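Local coordinates for protein histidine kinase (Paraburkholderia phymatum, PDB 6NB0) that is probably a sensor histidine kinase that uses ATP to phosphorylate a protein histidine in a two-component phosphorelay, at residues Glu174-Ala179 / Phe280-Ala285; Trp181-Phe186 / Leu208-Ser213. All blocks are in the same frame, centred on the assembly; numbering follows the deposited sequence. Where two conformers were deposited one is given.

Contact 1. Residues Glu174-Ala179 / Phe280-Ala285; sequences ERLAAA and FRASLA
Leu176 and Ala179 of helix 173-189 pack on Phe280 of strand 276-283, joining a helix to the mixed sheet it covers. This helix-on-sheet layer is consistent with the Bergerat-type alpha/beta sandwich of histidine kinase catalytic domains. The axes of 174-179 and 280-283 run nearly antiparallel, at 168°, and approach to 11.3 Å.

The tight part is the end of the Phe280 ring. CG is anti to the backbone N (chi1 178°), and this sends the ring out from the strand to the helix. Leu176 CD2 comes to the ring edge, near the ring plane. Ala179 CB lies 3.8 Å from Phe280 CE2 and comes in obliquely to the ring. Ala258 of helix 252-260 also packs on Phe280.

The contact is looser two residues further along the strand. Ala282 CB faces the helix but stays 4.3 Å from Leu176 CD2. Met169 and His261 touch both of these residues.

The solvent side differs. Arg281 is exposed and takes no part in the contact. At the helix start, Glu174 OE2 makes salt bridges with Arg48 and Arg49. The closest approach of the two segments is Leu176 CD2 to Phe280 CZ, 3.7 Å.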
# COMPACT_ATOMS: atom_id res chain seq x y z
N GLU A 174 15.14 1.77 -5.30
CA GLU A 174 14.10 1.98 -4.29
C GLU A 174 13.36 0.68 -3.98
O GLU A 174 13.08 0.40 -2.81
CB GLU A 174 13.14 3.07 -4.75
CG GLU A 174 12.19 3.58 -3.65
CD GLU A 174 11.12 2.56 -3.21
OE1 GLU A 174 10.46 1.95 -4.07
OE2 GLU A 174 10.95 2.37 -1.99
N ARG A 175 13.02 -0.12 -4.99
CA ARG A 175 12.34 -1.39 -4.71
C ARG A 175 13.25 -2.38 -3.99
O ARG A 175 12.80 -3.10 -3.10
CB ARG A 175 11.82 -2.02 -6.01
CG ARG A 175 10.75 -1.21 -6.72
CD ARG A 175 9.50 -1.01 -5.89
NE ARG A 175 8.41 -0.55 -6.75
CZ ARG A 175 7.25 -0.05 -6.31
NH1 ARG A 175 6.33 0.31 -7.20
NH2 ARG A 175 7.01 0.10 -5.01
N LEU A 176 14.52 -2.46 -4.40
CA LEU A 176 15.45 -3.30 -3.66
C LEU A 176 15.61 -2.83 -2.23
O LEU A 176 15.76 -3.65 -1.31
CB LEU A 176 16.81 -3.32 -4.37
CG LEU A 176 16.73 -4.00 -5.75
CD1 LEU A 176 17.91 -3.57 -6.66
CD2 LEU A 176 16.68 -5.53 -5.60
N ALA A 177 15.61 -1.51 -2.03
CA ALA A 177 15.71 -0.99 -0.67
C ALA A 177 14.51 -1.43 0.15
O ALA A 177 14.66 -1.81 1.30
CB ALA A 177 15.80 0.54 -0.67
N ALA A 178 13.31 -1.35 -0.43
CA ALA A 178 12.12 -1.81 0.30
C ALA A 178 12.23 -3.31 0.61
O ALA A 178 11.88 -3.75 1.72
CB ALA A 178 10.88 -1.50 -0.54
N ALA A 179 12.71 -4.09 -0.35
CA ALA A 179 12.81 -5.54 -0.16
C ALA A 179 13.79 -5.89 0.95
O ALA A 179 13.49 -6.75 1.79
CB ALA A 179 13.22 -6.22 -1.48
N PHE A 280 17.18 -13.98 -0.48
CA PHE A 280 16.80 -13.09 -1.56
C PHE A 280 17.88 -13.15 -2.65
O PHE A 280 19.07 -13.08 -2.35
CB PHE A 280 16.61 -11.67 -0.99
CG PHE A 280 16.25 -10.61 -2.01
CD1 PHE A 280 17.25 -9.94 -2.72
CD2 PHE A 280 14.93 -10.27 -2.24
CE1 PHE A 280 16.91 -8.95 -3.65
CE2 PHE A 280 14.59 -9.27 -3.19
CZ PHE A 280 15.57 -8.62 -3.88
N ARG A 281 17.47 -13.31 -3.91
CA ARG A 281 18.41 -13.23 -5.02
C ARG A 281 17.85 -12.32 -6.10
O ARG A 281 16.65 -12.35 -6.38
CB ARG A 281 18.70 -14.59 -5.70
CG ARG A 281 19.21 -15.73 -4.87
CD ARG A 281 19.54 -16.91 -5.84
NE ARG A 281 18.42 -17.33 -6.70
CZ ARG A 281 18.29 -17.03 -7.99
NH1 ARG A 281 19.20 -16.30 -8.62
NH2 ARG A 281 17.24 -17.47 -8.68
N ALA A 282 18.74 -11.57 -6.76
CA ALA A 282 18.34 -10.68 -7.84
C ALA A 282 19.45 -10.68 -8.88
O ALA A 282 20.62 -10.74 -8.52
CB ALA A 282 18.08 -9.25 -7.32
N SER A 283 19.07 -10.64 -10.16
CA SER A 283 20.06 -10.60 -11.22
C SER A 283 20.76 -9.25 -11.21
O SER A 283 20.15 -8.21 -10.96
CB SER A 283 19.41 -10.86 -12.58
OG SER A 283 20.35 -10.69 -13.61
N LEU A 284 22.06 -9.26 -11.48
CA LEU A 284 22.82 -8.02 -11.42
C LEU A 284 22.49 -7.09 -12.59
O LEU A 284 22.04 -5.95 -12.39
CB LEU A 284 24.32 -8.33 -11.36
CG LEU A 284 24.65 -8.73 -9.91
CD1 LEU A 284 26.13 -9.02 -9.74
CD2 LEU A 284 24.21 -7.62 -8.98
N ALA A 285 22.69 -7.55 -13.82
CA ALA A 285 22.50 -6.69 -15.00
C ALA A 285 21.29 -7.20 -15.78
O ALA A 285 21.43 -7.91 -16.78
CB ALA A 285 23.76 -6.65 -15.86

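Contact 2. Residues Trp181-Phe186 / Leu208-Ser213; sequences WLLVTF and LRATVS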
# COMPACT_ATOMS: atom_id res chain seq x y z
N TRP A 181 14.80 -3.89 3.42
CA TRP A 181 14.18 -3.42 4.67
C TRP A 181 13.23 -4.47 5.24
O TRP A 181 13.27 -4.77 6.44
CB TRP A 181 13.44 -2.11 4.38
CG TRP A 181 12.74 -1.50 5.58
CD1 TRP A 181 13.24 -0.55 6.43
CD2 TRP A 181 11.41 -1.79 6.03
NE1 TRP A 181 12.28 -0.23 7.41
CE2 TRP A 181 11.15 -0.99 7.17
CE3 TRP A 181 10.39 -2.66 5.57
CZ2 TRP A 181 9.93 -1.03 7.86
CZ3 TRP A 181 9.18 -2.69 6.26
CH2 TRP A 181 8.97 -1.90 7.38
N LEU A 182 12.37 -5.04 4.39
CA LEU A 182 11.37 -5.99 4.88
C LEU A 182 12.02 -7.31 5.27
O LEU A 182 11.63 -7.93 6.27
CB LEU A 182 10.30 -6.21 3.80
CG LEU A 182 9.16 -7.20 4.14
CD1 LEU A 182 8.41 -6.75 5.41
CD2 LEU A 182 8.17 -7.28 2.96
N LEU A 183 13.01 -7.75 4.49
CA LEU A 183 13.77 -8.95 4.82
C LEU A 183 14.31 -8.88 6.25
O LEU A 183 14.17 -9.83 7.03
CB LEU A 183 14.92 -9.10 3.81
CG LEU A 183 15.48 -10.47 3.46
CD1 LEU A 183 14.44 -11.23 2.63
CD2 LEU A 183 16.81 -10.31 2.71
N VAL A 184 14.92 -7.74 6.61
CA VAL A 184 15.47 -7.59 7.97
C VAL A 184 14.36 -7.33 8.99
O VAL A 184 14.37 -7.89 10.09
CB VAL A 184 16.53 -6.46 8.01
CG1 VAL A 184 17.15 -6.36 9.42
CG2 VAL A 184 17.65 -6.72 6.94
N THR A 185 13.41 -6.45 8.66
CA THR A 185 12.34 -6.11 9.62
C THR A 185 11.53 -7.35 10.00
O THR A 185 11.14 -7.52 11.17
CB THR A 185 11.44 -5.04 9.00
OG1 THR A 185 12.20 -3.84 8.83
CG2 THR A 185 10.24 -4.73 9.90
N PHE A 186 11.23 -8.22 9.03
CA PHE A 186 10.49 -9.44 9.35
C PHE A 186 11.22 -10.27 10.40
O PHE A 186 10.62 -10.77 11.36
CB PHE A 186 10.25 -10.25 8.07
CG PHE A 186 9.48 -11.54 8.32
CD1 PHE A 186 10.13 -12.70 8.65
CD2 PHE A 186 8.09 -11.54 8.25
CE1 PHE A 186 9.41 -13.88 8.92
CE2 PHE A 186 7.36 -12.69 8.51
CZ PHE A 186 8.02 -13.86 8.83
N LEU A 208 23.11 -11.01 -7.26
CA LEU A 208 23.17 -10.49 -5.89
C LEU A 208 22.46 -11.45 -4.97
O LEU A 208 21.32 -11.84 -5.24
CB LEU A 208 22.51 -9.11 -5.80
CG LEU A 208 22.22 -8.58 -4.38
CD1 LEU A 208 23.51 -8.19 -3.64
CD2 LEU A 208 21.23 -7.39 -4.38
N ARG A 209 23.11 -11.82 -3.86
CA ARG A 209 22.54 -12.74 -2.87
C ARG A 209 22.52 -12.03 -1.52
O ARG A 209 23.56 -11.57 -1.05
CB ARG A 209 23.36 -14.03 -2.78
CG ARG A 209 23.55 -14.74 -4.11
CD ARG A 209 24.57 -15.87 -4.00
NE ARG A 209 25.83 -15.43 -3.41
CZ ARG A 209 26.95 -16.16 -3.40
NH1 ARG A 209 26.97 -17.36 -3.97
NH2 ARG A 209 28.05 -15.67 -2.84
N ALA A 210 21.34 -11.95 -0.92
CA ALA A 210 21.16 -11.36 0.41
C ALA A 210 20.40 -12.36 1.26
O ALA A 210 19.32 -12.82 0.85
CB ALA A 210 20.40 -10.03 0.34
N THR A 211 20.95 -12.70 2.42
CA THR A 211 20.34 -13.68 3.31
C THR A 211 20.26 -13.08 4.70
O THR A 211 21.23 -12.50 5.18
CB THR A 211 21.16 -14.98 3.35
OG1 THR A 211 21.15 -15.57 2.05
CG2 THR A 211 20.55 -15.95 4.36
N VAL A 212 19.09 -13.19 5.32
CA VAL A 212 18.91 -12.81 6.72
C VAL A 212 18.78 -14.10 7.51
O VAL A 212 17.98 -14.97 7.15
CB VAL A 212 17.70 -11.88 6.91
CG1 VAL A 212 17.40 -11.70 8.38
CG2 VAL A 212 17.94 -10.51 6.26
N SER A 213 19.61 -14.27 8.55
CA SER A 213 19.57 -15.47 9.36
C SER A 213 19.48 -15.09 10.83
O SER A 213 20.10 -14.11 11.27
CB SER A 213 20.79 -16.37 9.12
OG SER A 213 22.01 -15.71 9.43
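Leu183 and Val184 meet Ala210 and Val212 without any ring between them; the flat group nearby is the Trp181 indole, on the helix itself. One of its faces carries Thr185 OG1, which sits 3.4 Å above the ring plane and over its centre. Val146 of helix 135-154 also touches Trp181. Thr185 OG1 donates to Trp181 O at 2.8 Å, with a C=O...donor angle of 138°. The hydroxyl lies above the carbonyl plane, 42° out of it. Thr185 N bonds to the same oxygen, so Trp181 O is held by two donors one helical turn on.

The contact itself is aliphatic. The helix packs flat on the sheet, consistent with the alpha/beta sandwich of histidine kinase ATP-binding domains. Segment 181-186 runs almost parallel to 208-213, at 13°, with a closest axis approach of 8.7 Å; the latter lies on the middle strand of the five-stranded sheet. Val212 CG2 is the shared point. It reaches Leu183 CG at 3.7 Å and Leu183 CD2 at the same distance. Val184 CG2 is anti to the carbonyl carbon, which places that methyl 3.9 Å from Val212 CG2.

The side chains approach differently. Those of Leu183 and Val212 lie alongside one another, pointing opposite ways, while Val184 comes across Val212 nearly perpendicular. Leu183 CD2 also extends to Ala210, where it lies 4.3 Å from CB.

Neighbours complete the core. Leu278 and Phe280 of the adjacent strand touch Leu183. Val197 and Leu199 on the other neighbouring strand touch Val212. Thr142 and Val146 touch Val184.

Leu183 O is buried by this contact and has no polar partner in the model; Val212 CG1 lies 4.0 Å from it. All the side-chain contacts across the segments are apolar, so hydrophobic burial probably pays for the cost of burying that carbonyl.

Both contacts are buried and both use helix 173-189 against one sheet. Contact 1 takes the earlier part of the helix, and contact 2 the later part. Their strands, 276-283 and 207-214, are antiparallel neighbours, so the helix runs against one and along the other. Phe280 N and Ala210 O, 2.8 Å apart, probably form a hydrogen bond that links the two. The chemistry is apolar in each. Contact 1 puts an aromatic ring between helix and strand, whereas contact 2 is aliphatic across its interface and lies nearer the chain centre; charged residues lie at the margins of both. Along the sequence, contact 2 is nested within the loop that contact 1 closes.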